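Local coordinates for protease Do-like 2, chloroplastic (Arabidopsis thaliana, PDB 4FLN), which acts as a chloroplast serine protease that performs the primary cleavage of the photodamaged D1 protein in plant photosystem II, at residues L64-Q69 / G494-R499; F239-E244 / Q330-D335. One frame throughout, in Å; residues are numbered along the deposited sequence.

Contact 1. Residues L64-Q69 / G494-R499; sequences LPWQKQ and GIPSER
Trp-66 lays one face of its indole against the side chain of Ile-495. The contact ties a loop of the trypsin-like domain, between the first two strands of a beta-barrel, to the end of the second PDZ domain, just past helix 479-493. By its place between these strands the loop probably corresponds to loop LA of HtrA-type proteases. The tight part of the contact is the indole. Ile-495 covers both rings. CG2 sits over the five-membered ring, though too close in the model for its spacing to be trusted. An extended chi2 of 176° carries CD1 across to the six-membered ring, 3.4 Å above the plane of Trp-66. On the opposite face lies CB of Leu-64, 3.7 Å from the plane. Tyr-372 meets Trp-66 edge-to-face, and Ile-374 and Val-379 complete the apolar surroundings. Replacing Trp-66 with an alanine would probably open a gap beneath Ile-495 and leave Tyr-372 without its ring partner. The looser side is at Pro-496, which is exposed to solvent and meets the tryptophan obliquely. Gln-67 turns to another subunit, where its NE2 bonds to Lys-68 O of that chain. On the exposed side, Pro-496 CD comes no nearer than 4.2 Å to Trp-66 CB.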
ATOM      1  N   LEU B  64      -8.949 -26.726 -11.790  1.00 63.44           N
ATOM      2  CA  LEU B  64      -9.651 -27.431 -12.858  1.00 76.07           C
ATOM      3  C   LEU B  64      -8.752 -28.558 -13.385  1.00 79.55           C
ATOM      4  O   LEU B  64      -7.979 -28.341 -14.319  1.00 80.00           O
ATOM      5  CB  LEU B  64      -9.981 -26.461 -13.997  1.00 77.60           C
ATOM      6  CG  LEU B  64     -10.535 -25.072 -13.649  1.00 75.96           C
ATOM      7  CD1 LEU B  64     -10.250 -24.078 -14.772  1.00 70.29           C
ATOM      8  CD2 LEU B  64     -12.024 -25.124 -13.335  1.00 77.39           C
ATOM      9  N   PRO B  65      -8.820 -29.759 -12.775  1.00 68.75           N
ATOM     10  CA  PRO B  65      -7.760 -30.691 -13.180  1.00 64.70           C
ATOM     11  C   PRO B  65      -8.047 -31.600 -14.379  1.00 69.67           C
ATOM     12  O   PRO B  65      -7.560 -32.732 -14.382  1.00 68.70           O
ATOM     13  CB  PRO B  65      -7.644 -31.580 -11.946  1.00 59.27           C
ATOM     14  CG  PRO B  65      -9.058 -31.647 -11.428  1.00 56.54           C
ATOM     15  CD  PRO B  65      -9.656 -30.294 -11.687  1.00 59.76           C
ATOM     16  N   TRP B  66      -8.746 -31.102 -15.394  1.00 71.44           N
ATOM     17  CA  TRP B  66      -8.782 -31.721 -16.717  1.00 61.63           C
ATOM     18  C   TRP B  66      -7.895 -30.879 -17.615  1.00 54.73           C
ATOM     19  O   TRP B  66      -7.744 -31.156 -18.799  1.00 50.22           O
ATOM     20  CB  TRP B  66     -10.209 -31.791 -17.261  1.00 57.74           C
ATOM     21  CG  TRP B  66     -10.979 -30.561 -16.956  1.00 70.37           C
ATOM     22  CD1 TRP B  66     -11.029 -29.425 -17.701  1.00 73.76           C
ATOM     23  CD2 TRP B  66     -11.787 -30.321 -15.799  1.00 78.31           C
ATOM     24  NE1 TRP B  66     -11.829 -28.492 -17.086  1.00 80.50           N
ATOM     25  CE2 TRP B  66     -12.305 -29.019 -15.915  1.00 81.54           C
ATOM     26  CE3 TRP B  66     -12.127 -31.085 -14.677  1.00 77.96           C
ATOM     27  CZ2 TRP B  66     -13.143 -28.459 -14.951  1.00 81.89           C
ATOM     28  CZ3 TRP B  66     -12.957 -30.532 -13.727  1.00 81.47           C
ATOM     29  CH2 TRP B  66     -13.457 -29.230 -13.869  1.00 83.57           C
ATOM     30  N   GLN B  67      -7.339 -29.824 -17.025  1.00 56.37           N
ATOM     31  CA  GLN B  67      -6.592 -28.799 -17.749  1.00 61.28           C
ATOM     32  C   GLN B  67      -5.173 -28.660 -17.218  1.00 61.28           C
ATOM     33  O   GLN B  67      -4.840 -29.110 -16.114  1.00 62.43           O
ATOM     34  CB  GLN B  67      -7.268 -27.429 -17.620  1.00 68.57           C
ATOM     35  CG  GLN B  67      -8.449 -27.174 -18.537  1.00 78.46           C
ATOM     36  CD  GLN B  67      -8.947 -25.731 -18.456  1.00 83.94           C
ATOM     37  OE1 GLN B  67      -8.275 -24.854 -17.903  1.00 75.82           O
ATOM     38  NE2 GLN B  67     -10.131 -25.484 -19.012  1.00 90.44           N
ATOM     39  N   LYS B  68      -4.339 -28.012 -18.016  1.00 53.10           N
ATOM     40  CA  LYS B  68      -2.992 -27.710 -17.599  1.00 57.43           C
ATOM     41  C   LYS B  68      -2.785 -26.195 -17.484  1.00 55.62           C
ATOM     42  O   LYS B  68      -3.513 -25.415 -18.092  1.00 54.14           O
ATOM     43  CB  LYS B  68      -1.997 -28.378 -18.548  1.00 61.95           C
ATOM     44  CG  LYS B  68      -2.036 -29.905 -18.432  1.00 70.75           C
ATOM     45  CD  LYS B  68      -0.874 -30.586 -19.136  1.00 72.64           C
ATOM     46  CE  LYS B  68      -0.645 -31.983 -18.581  1.00 73.83           C
ATOM     47  NZ  LYS B  68      -0.212 -31.949 -17.150  1.00 77.18           N
ATOM     48  N   GLN B  69      -1.822 -25.785 -16.668  1.00 57.13           N
ATOM     49  CA  GLN B  69      -1.480 -24.375 -16.562  1.00 64.87           C
ATOM     50  C   GLN B  69      -0.744 -23.906 -17.811  1.00 71.95           C
ATOM     51  O   GLN B  69      -0.473 -24.690 -18.721  1.00 75.49           O
ATOM     52  CB  GLN B  69      -0.615 -24.130 -15.331  1.00 71.45           C
ATOM     53  CG  GLN B  69      -1.319 -24.430 -14.026  1.00 80.91           C
ATOM     54  CD  GLN B  69      -0.560 -23.901 -12.832  1.00 86.66           C
ATOM     55  OE1 GLN B  69       0.649 -23.662 -12.907  1.00 86.64           O
ATOM     56  NE2 GLN B  69      -1.267 -23.698 -11.725  1.00 87.35           N
ATOM     57  N   GLY B 494     -16.698 -26.887 -20.590  1.00 93.90           N
ATOM     58  CA  GLY B 494     -17.023 -28.250 -20.934  1.00 95.23           C
ATOM     59  C   GLY B 494     -15.724 -29.024 -20.883  1.00 95.57           C
ATOM     60  O   GLY B 494     -14.625 -28.470 -21.019  1.00 87.08           O
ATOM     61  N   ILE B 495     -15.851 -30.326 -20.689  1.00 94.81           N
ATOM     62  CA  ILE B 495     -14.735 -31.106 -20.204  1.00 87.30           C
ATOM     63  C   ILE B 495     -14.646 -32.396 -20.998  1.00 87.82           C
ATOM     64  O   ILE B 495     -15.664 -33.004 -21.336  1.00 91.40           O
ATOM     65  CB  ILE B 495     -14.908 -31.395 -18.690  1.00 78.87           C
ATOM     66  CG1 ILE B 495     -15.359 -30.128 -17.951  1.00 76.26           C
ATOM     67  CG2 ILE B 495     -13.627 -31.924 -18.078  1.00 80.96           C
ATOM     68  CD1 ILE B 495     -15.638 -30.330 -16.472  1.00 72.98           C
ATOM     69  N   PRO B 496     -13.416 -32.811 -21.308  1.00 83.79           N
ATOM     70  CA  PRO B 496     -13.153 -33.988 -22.137  1.00 78.79           C
ATOM     71  C   PRO B 496     -13.715 -35.270 -21.545  1.00 76.74           C
ATOM     72  O   PRO B 496     -14.361 -36.038 -22.257  1.00 75.83           O
ATOM     73  CB  PRO B 496     -11.627 -34.060 -22.144  1.00 79.03           C
ATOM     74  CG  PRO B 496     -11.184 -32.652 -21.904  1.00 77.02           C
ATOM     75  CD  PRO B 496     -12.179 -32.089 -20.959  1.00 76.79           C
ATOM     76  N   SER B 497     -13.480 -35.482 -20.253  1.00 80.98           N
ATOM     77  CA  SER B 497     -13.759 -36.768 -19.618  1.00 85.16           C
ATOM     78  C   SER B 497     -14.333 -36.635 -18.214  1.00 79.04           C
ATOM     79  O   SER B 497     -14.041 -35.678 -17.503  1.00 77.73           O
ATOM     80  CB  SER B 497     -12.486 -37.616 -19.567  1.00 84.83           C
ATOM     81  OG  SER B 497     -12.543 -38.550 -18.505  1.00 82.74           O
ATOM     82  N   GLU B 498     -15.138 -37.617 -17.820  1.00 75.17           N
ATOM     83  CA  GLU B 498     -15.751 -37.634 -16.498  1.00 74.43           C
ATOM     84  C   GLU B 498     -14.704 -37.896 -15.430  1.00 72.81           C
ATOM     85  O   GLU B 498     -14.879 -37.528 -14.266  1.00 72.54           O
ATOM     86  CB  GLU B 498     -16.819 -38.722 -16.425  1.00 74.22           C
ATOM     87  CG  GLU B 498     -16.268 -40.124 -16.556  1.00 84.69           C
ATOM     88  CD  GLU B 498     -16.803 -41.055 -15.492  1.00 96.88           C
ATOM     89  OE1 GLU B 498     -16.176 -42.109 -15.258  1.00 98.96           O
ATOM     90  OE2 GLU B 498     -17.849 -40.733 -14.888  1.00103.54           O
ATOM     91  N   ARG B 499     -13.617 -38.537 -15.843  1.00 67.78           N
ATOM     92  CA  ARG B 499     -12.569 -38.965 -14.933  1.00 64.51           C
ATOM     93  C   ARG B 499     -11.216 -38.468 -15.378  1.00 66.86           C
ATOM     94  O   ARG B 499     -11.068 -37.828 -16.418  1.00 66.69           O
ATOM     95  CB  ARG B 499     -12.473 -40.495 -14.909  1.00 62.25           C
ATOM     96  CG  ARG B 499     -13.484 -41.207 -14.059  1.00 57.34           C
ATOM     97  CD  ARG B 499     -13.340 -42.708 -14.222  1.00 57.60           C
ATOM     98  NE  ARG B 499     -14.642 -43.368 -14.145  1.00 70.22           N
ATOM     99  CZ  ARG B 499     -15.036 -44.150 -13.142  1.00 76.68           C
ATOM    100  NH1 ARG B 499     -14.223 -44.393 -12.122  1.00 80.46           N
ATOM    101  NH2 ARG B 499     -16.243 -44.699 -13.167  1.00 73.78           N
TER

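Contact 2. Residues F239-E244 / Q330-D335; sequences FLTDYE and QKFAGD
Phe-332 sets the far end of its ring against Thr-241 and Asp-242, on one side of helix 233-246. Phe-332 CZ lies 3.4 Å from Thr-241 OG1, and the two side chains cross at about a right angle. Phe-332 CE1 sits 3.9 Å from Asp-242 N and 4.0 Å from Asp-242 CB. The ring therefore rests on the helix backbone as well as on side chains. Both residues meet the ring obliquely. With CG anti to the carbonyl carbon (chi1 -68°), the ring extends from the loop to the helix. Two more residues of the same helix engage it: His-238 stacks on the ring and Arg-245 makes a cation-pi contact. His-238 NE2 also bonds to Lys-331 O, so the loop backbone is held beside the ring.

Asp-242 meets the ring with its backbone N and CB, and its carboxylate is engaged elsewhere: OD2 bonds to Thr-250 OG1, and OD1 has a weak bond to Gly-251 N.

The loop has its own brace. Residues Phe-332 to Asp-335 form a type II beta turn, closed by Asp-335 N to Phe-332 O at 2.9 Å. The carboxylate of Asp-335 folds back over the turn, and its OD2 accepts Phe-332 N at 2.8 Å. This bond is nearly straight, 163° at the hydrogen, but the N-H comes from above the carboxylate plane. It fixes the backbone from which the phenyl ring projects. Gly-334 takes a positive phi of 101°, as is usual at the third position of such a turn.

On its far side the helix packs on strands 110-118 and 123-129 of the first barrel, through Phe-239 and Leu-240. The arrangement is a docking of the first PDZ domain, through a turn leading into strand 336-343, on the C-terminal helix of a chymotrypsin-like protease domain.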
ATOM      1  N   PHE B 239      21.208 -39.455  -2.022  1.00 44.42           N
ATOM      2  CA  PHE B 239      20.376 -39.524  -3.204  1.00 51.59           C
ATOM      3  C   PHE B 239      20.967 -40.465  -4.251  1.00 52.22           C
ATOM      4  O   PHE B 239      20.272 -41.301  -4.825  1.00 54.65           O
ATOM      5  CB  PHE B 239      20.175 -38.128  -3.791  1.00 53.09           C
ATOM      6  CG  PHE B 239      19.249 -38.106  -4.960  1.00 47.56           C
ATOM      7  CD1 PHE B 239      17.900 -38.365  -4.787  1.00 45.41           C
ATOM      8  CD2 PHE B 239      19.726 -37.852  -6.230  1.00 37.92           C
ATOM      9  CE1 PHE B 239      17.048 -38.361  -5.859  1.00 53.72           C
ATOM     10  CE2 PHE B 239      18.880 -37.847  -7.308  1.00 49.52           C
ATOM     11  CZ  PHE B 239      17.536 -38.102  -7.129  1.00 54.76           C
ATOM     12  N   LEU B 240      22.257 -40.331  -4.503  1.00 54.85           N
ATOM     13  CA  LEU B 240      22.882 -41.154  -5.524  1.00 56.12           C
ATOM     14  C   LEU B 240      22.869 -42.637  -5.162  1.00 60.24           C
ATOM     15  O   LEU B 240      22.529 -43.466  -6.001  1.00 70.26           O
ATOM     16  CB  LEU B 240      24.299 -40.670  -5.834  1.00 51.97           C
ATOM     17  CG  LEU B 240      24.376 -39.274  -6.454  1.00 51.81           C
ATOM     18  CD1 LEU B 240      25.831 -38.858  -6.665  1.00 51.02           C
ATOM     19  CD2 LEU B 240      23.585 -39.211  -7.759  1.00 44.33           C
ATOM     20  N   THR B 241      23.234 -42.982  -3.929  1.00 56.76           N
ATOM     21  CA  THR B 241      23.249 -44.396  -3.557  1.00 59.04           C
ATOM     22  C   THR B 241      21.823 -44.934  -3.488  1.00 58.89           C
ATOM     23  O   THR B 241      21.570 -46.092  -3.824  1.00 54.10           O
ATOM     24  CB  THR B 241      24.061 -44.714  -2.253  1.00 51.01           C
ATOM     25  OG1 THR B 241      23.203 -45.295  -1.264  1.00 59.35           O
ATOM     26  CG2 THR B 241      24.725 -43.485  -1.689  1.00 38.23           C
ATOM     27  N   ASP B 242      20.887 -44.083  -3.078  1.00 53.95           N
ATOM     28  CA  ASP B 242      19.486 -44.462  -3.115  1.00 53.49           C
ATOM     29  C   ASP B 242      19.195 -44.958  -4.528  1.00 62.79           C
ATOM     30  O   ASP B 242      18.643 -46.038  -4.723  1.00 66.13           O
ATOM     31  CB  ASP B 242      18.594 -43.273  -2.752  1.00 49.19           C
ATOM     32  CG  ASP B 242      17.118 -43.639  -2.669  1.00 61.08           C
ATOM     33  OD1 ASP B 242      16.291 -42.742  -2.391  1.00 65.39           O
ATOM     34  OD2 ASP B 242      16.772 -44.817  -2.888  1.00 67.24           O
ATOM     35  N   TYR B 243      19.613 -44.170  -5.511  1.00 63.14           N
ATOM     36  CA  TYR B 243      19.338 -44.455  -6.915  1.00 64.02           C
ATOM     37  C   TYR B 243      20.082 -45.685  -7.437  1.00 67.37           C
ATOM     38  O   TYR B 243      19.517 -46.485  -8.184  1.00 78.86           O
ATOM     39  CB  TYR B 243      19.666 -43.222  -7.764  1.00 57.20           C
ATOM     40  CG  TYR B 243      19.386 -43.374  -9.235  1.00 53.06           C
ATOM     41  CD1 TYR B 243      18.120 -43.716  -9.694  1.00 61.90           C
ATOM     42  CD2 TYR B 243      20.380 -43.149 -10.170  1.00 48.85           C
ATOM     43  CE1 TYR B 243      17.861 -43.846 -11.049  1.00 59.37           C
ATOM     44  CE2 TYR B 243      20.136 -43.279 -11.520  1.00 49.84           C
ATOM     45  CZ  TYR B 243      18.877 -43.624 -11.956  1.00 58.24           C
ATOM     46  OH  TYR B 243      18.643 -43.746 -13.306  1.00 67.77           O
ATOM     47  N   GLU B 244      21.344 -45.841  -7.053  1.00 57.13           N
ATOM     48  CA  GLU B 244      22.108 -47.006  -7.484  1.00 64.45           C
ATOM     49  C   GLU B 244      21.490 -48.292  -6.954  1.00 67.32           C
ATOM     50  O   GLU B 244      21.216 -49.211  -7.720  1.00 66.99           O
ATOM     51  CB  GLU B 244      23.573 -46.902  -7.060  1.00 71.67           C
ATOM     52  CG  GLU B 244      24.418 -46.085  -8.010  1.00 87.53           C
ATOM     53  CD  GLU B 244      25.896 -46.168  -7.695  1.00101.35           C
ATOM     54  OE1 GLU B 244      26.240 -46.443  -6.526  1.00106.04           O
ATOM     55  OE2 GLU B 244      26.710 -45.964  -8.621  1.00105.33           O
ATOM     56  N   GLN B 330      19.736 -39.737   7.723  1.00 58.33           N
ATOM     57  CA  GLN B 330      20.863 -40.384   7.057  1.00 57.85           C
ATOM     58  C   GLN B 330      20.596 -41.858   6.776  1.00 55.73           C
ATOM     59  O   GLN B 330      21.432 -42.554   6.195  1.00 70.38           O
ATOM     60  CB  GLN B 330      22.165 -40.190   7.842  1.00 54.42           C
ATOM     61  CG  GLN B 330      22.966 -38.971   7.390  1.00 58.81           C
ATOM     62  CD  GLN B 330      23.039 -38.861   5.873  1.00 70.47           C
ATOM     63  OE1 GLN B 330      22.181 -38.240   5.237  1.00 86.02           O
ATOM     64  NE2 GLN B 330      24.057 -39.473   5.287  1.00 68.92           N
ATOM     65  N   LYS B 331      19.423 -42.323   7.183  1.00 43.61           N
ATOM     66  CA  LYS B 331      19.025 -43.702   6.949  1.00 48.56           C
ATOM     67  C   LYS B 331      18.367 -43.815   5.582  1.00 49.04           C
ATOM     68  O   LYS B 331      18.179 -42.817   4.894  1.00 57.32           O
ATOM     69  CB  LYS B 331      18.046 -44.164   8.038  1.00 56.78           C
ATOM     70  CG  LYS B 331      18.620 -44.230   9.459  1.00 54.66           C
ATOM     71  CD  LYS B 331      19.621 -45.376   9.615  1.00 49.97           C
ATOM     72  CE  LYS B 331      19.985 -45.599  11.073  1.00 50.29           C
ATOM     73  NZ  LYS B 331      21.056 -46.614  11.244  1.00 52.08           N
ATOM     74  N   PHE B 332      17.998 -45.028   5.197  1.00 47.24           N
ATOM     75  CA  PHE B 332      17.226 -45.230   3.973  1.00 47.11           C
ATOM     76  C   PHE B 332      15.851 -45.813   4.265  1.00 51.23           C
ATOM     77  O   PHE B 332      15.624 -46.403   5.320  1.00 49.32           O
ATOM     78  CB  PHE B 332      18.001 -46.096   2.984  1.00 38.56           C
ATOM     79  CG  PHE B 332      19.221 -45.420   2.440  1.00 54.95           C
ATOM     80  CD1 PHE B 332      19.145 -44.648   1.287  1.00 62.48           C
ATOM     81  CD2 PHE B 332      20.433 -45.516   3.098  1.00 49.74           C
ATOM     82  CE1 PHE B 332      20.264 -44.003   0.801  1.00 60.82           C
ATOM     83  CE2 PHE B 332      21.552 -44.875   2.615  1.00 50.36           C
ATOM     84  CZ  PHE B 332      21.471 -44.118   1.469  1.00 58.38           C
ATOM     85  N   ALA B 333      14.916 -45.620   3.349  1.00 57.44           N
ATOM     86  CA  ALA B 333      13.588 -46.170   3.557  1.00 57.83           C
ATOM     87  C   ALA B 333      13.722 -47.659   3.839  1.00 56.12           C
ATOM     88  O   ALA B 333      14.393 -48.383   3.106  1.00 68.18           O
ATOM     89  CB  ALA B 333      12.708 -45.922   2.348  1.00 62.77           C
ATOM     90  N   GLY B 334      13.100 -48.103   4.922  1.00 48.26           N
ATOM     91  CA  GLY B 334      13.122 -49.503   5.292  1.00 47.33           C
ATOM     92  C   GLY B 334      14.104 -49.840   6.397  1.00 47.72           C
ATOM     93  O   GLY B 334      14.028 -50.919   6.986  1.00 56.62           O
ATOM     94  N   ASP B 335      15.027 -48.925   6.683  1.00 43.76           N
ATOM     95  CA  ASP B 335      16.073 -49.189   7.672  1.00 47.52           C
ATOM     96  C   ASP B 335      15.545 -49.297   9.092  1.00 54.63           C
ATOM     97  O   ASP B 335      14.526 -48.697   9.442  1.00 66.31           O
ATOM     98  CB  ASP B 335      17.150 -48.107   7.639  1.00 48.59           C
ATOM     99  CG  ASP B 335      18.098 -48.255   6.474  1.00 61.87           C
ATOM    100  OD1 ASP B 335      17.989 -49.261   5.726  1.00 65.57           O
ATOM    101  OD2 ASP B 335      18.967 -47.365   6.325  1.00 62.82           O
TER

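Both contacts join the protease domain to a PDZ domain, but to different ones. Contact 1 pairs a loop of the barrel with the second PDZ domain. Contact 2 pairs the helix at the end of the protease domain with the first. They lie on opposite sides of the chain's centre, their own centres about 37 Å apart. Neither is fully buried. Contact 1 is the more peripheral, its centre about 25 Å from the chain centre against 16 Å, and it borders another subunit. No other chain of the assembly touches contact 2. Contact 1 is almost wholly apolar. In contact 2 an aromatic ring meets polar helix residues, and neighbouring histidine and arginine side chains add to its hold.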